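PDB 3LIU: putative cell adhesion protein from Parabacteroides distasonis, which probably serves as a fimbrial subunit of the FimA/Mfa1 family, a building block of adhesive pili made by gut bacteria. Local coordinates for residues A[88-93]-A[169-174]. Sequence-based numbering, arbitrary orientation.
Sequences VVANAA and VPLVRD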
loop_
_atom_site.group_PDB
_atom_site.type_symbol
_atom_site.label_atom_id
_atom_site.label_comp_id
_atom_site.label_asym_id
_atom_site.label_seq_id
_atom_site.Cartn_x
_atom_site.Cartn_y
_atom_site.Cartn_z
ATOM N N VAL A 88 -10.199 -13.647 -5.930
ATOM C CA VAL A 88 -9.617 -14.212 -4.752
ATOM C C VAL A 88 -8.972 -13.092 -3.973
ATOM O O VAL A 88 -8.220 -12.286 -4.537
ATOM C CB VAL A 88 -8.543 -15.239 -5.144
ATOM C CG1 VAL A 88 -7.887 -15.879 -3.901
ATOM C CG2 VAL A 88 -9.162 -16.283 -6.052
ATOM N N VAL A 89 -9.247 -13.066 -2.669
ATOM C CA VAL A 89 -8.639 -12.139 -1.751
ATOM C C VAL A 89 -7.866 -12.907 -0.680
ATOM O O VAL A 89 -8.412 -13.747 0.026
ATOM C CB VAL A 89 -9.704 -11.220 -1.059
ATOM C CG1 VAL A 89 -9.010 -10.306 0.023
ATOM C CG2 VAL A 89 -10.442 -10.354 -2.103
ATOM N N ALA A 90 -6.598 -12.593 -0.521
ATOM C CA ALA A 90 -5.789 -13.159 0.572
ATOM C C ALA A 90 -5.802 -12.266 1.791
ATOM O O ALA A 90 -5.698 -11.034 1.682
ATOM C CB ALA A 90 -4.314 -13.386 0.120
ATOM N N ASN A 91 -5.887 -12.911 2.955
ATOM C CA ASN A 91 -5.619 -12.284 4.253
ATOM C C ASN A 91 -6.645 -11.197 4.640
ATOM O O ASN A 91 -6.311 -10.222 5.284
ATOM C CB ASN A 91 -4.189 -11.736 4.289
ATOM C CG ASN A 91 -3.134 -12.832 4.086
ATOM O OD1 ASN A 91 -3.315 -13.945 4.540
ATOM N ND2 ASN A 91 -2.059 -12.520 3.348
ATOM N N ALA A 92 -7.885 -11.349 4.202
ATOM C CA ALA A 92 -8.930 -10.415 4.594
ATOM C C ALA A 92 -9.144 -10.455 6.106
ATOM O O ALA A 92 -9.253 -11.543 6.711
ATOM C CB ALA A 92 -10.229 -10.702 3.853
ATOM N N ALA A 93 -9.246 -9.278 6.713
ATOM C CA ALA A 93 -9.536 -9.186 8.159
ATOM C C ALA A 93 -10.888 -9.870 8.420
ATOM O O ALA A 93 -11.718 -9.959 7.522
ATOM C CB ALA A 93 -9.544 -7.731 8.640
ATOM N N VAL A 169 -3.087 -18.977 -9.638
ATOM C CA VAL A 169 -3.611 -17.605 -9.735
ATOM C C VAL A 169 -2.683 -16.636 -9.018
ATOM O O VAL A 169 -2.403 -16.817 -7.834
ATOM C CB VAL A 169 -5.011 -17.465 -9.158
ATOM C CG1 VAL A 169 -5.584 -16.042 -9.466
ATOM C CG2 VAL A 169 -5.883 -18.580 -9.723
ATOM N N PRO A 170 -2.152 -15.634 -9.751
ATOM C CA PRO A 170 -1.301 -14.627 -9.087
ATOM C C PRO A 170 -2.121 -13.683 -8.231
ATOM O O PRO A 170 -3.288 -13.407 -8.543
ATOM C CB PRO A 170 -0.628 -13.858 -10.251
ATOM C CG PRO A 170 -1.313 -14.237 -11.467
ATOM C CD PRO A 170 -2.327 -15.352 -11.183
ATOM N N LEU A 171 -1.531 -13.259 -7.125
ATOM C CA LEU A 171 -2.135 -12.277 -6.226
ATOM C C LEU A 171 -1.243 -11.060 -6.209
ATOM O O LEU A 171 -0.036 -11.202 -6.301
ATOM C CB LEU A 171 -2.314 -12.839 -4.819
ATOM C CG LEU A 171 -3.136 -14.117 -4.644
ATOM C CD1 LEU A 171 -3.184 -14.502 -3.141
ATOM C CD2 LEU A 171 -4.524 -14.021 -5.295
ATOM N N VAL A 172 -1.843 -9.871 -6.122
ATOM C CA VAL A 172 -1.113 -8.631 -6.012
ATOM C C VAL A 172 -1.471 -7.919 -4.728
ATOM O O VAL A 172 -2.641 -7.744 -4.427
ATOM C CB VAL A 172 -1.373 -7.702 -7.209
ATOM C CG1 VAL A 172 -0.558 -6.384 -7.046
ATOM C CG2 VAL A 172 -1.015 -8.413 -8.490
ATOM N N ARG A 173 -0.458 -7.497 -3.982
ATOM C CA ARG A 173 -0.694 -6.827 -2.698
ATOM C C ARG A 173 -1.543 -5.576 -2.881
ATOM O O ARG A 173 -1.481 -4.926 -3.905
ATOM C CB ARG A 173 0.607 -6.443 -2.013
ATOM C CG ARG A 173 1.481 -7.606 -1.574
ATOM C CD ARG A 173 2.753 -7.078 -0.893
ATOM N NE ARG A 173 3.744 -8.122 -0.592
ATOM C CZ ARG A 173 4.588 -8.678 -1.475
ATOM N NH1 ARG A 173 4.567 -8.341 -2.735
ATOM N NH2 ARG A 173 5.467 -9.603 -1.088
ATOM N N ASP A 174 -2.320 -5.253 -1.854
ATOM C CA ASP A 174 -3.164 -4.085 -1.846
ATOM C C ASP A 174 -2.438 -2.892 -1.158
ATOM O O ASP A 174 -2.989 -1.808 -1.089
ATOM C CB ASP A 174 -4.491 -4.398 -1.121
ATOM C CG ASP A 174 -5.499 -5.204 -1.981
ATOM O OD1 ASP A 174 -5.199 -5.633 -3.115
ATOM O OD2 ASP A 174 -6.647 -5.395 -1.500
#
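Leu171 meets Val88 and Ala90 through the two methyls at the end of its side chain, a compact example of a single branched residue bridging alternate positions of a strand. The two backbones stay well apart, with Leu171 CA 7.8 Å from Ala90 CA, and the leucine spans the interval. Its CB stops short, 5.4 Å from Ala90 CB, and CG remains 5.0 Å from that same methyl. Contact begins only beyond the fork at CG, with the two terminal methyls. CD1, anti to CA (chi2 -180°), continues the extended line of the side chain and ends 3.6 Å from Ala90 CB. CD2 turns instead to Val88, lying 4.1 Å from Val88 CG1. With CG1 trans to the valine's own N (chi1 -180°), this methyl is the one turned to the leucine, and the two side chains cross at about a right angle. The join is thus purely apolar and modest in area, with about 157 Å² buried in all. Leu46 on strand 45-52 touches all three side chains, adding to the same hydrophobic cluster within the FimA region, which is assigned to the transthyretin clan. Strand 127-136 pairs antiparallel with both strand 82-90 and strand 172-185 and so lies between them; Leu171 also packs on Ser129 of strand 127-136, while Val88 reaches Leu21 and Ile23 of strand 16-24.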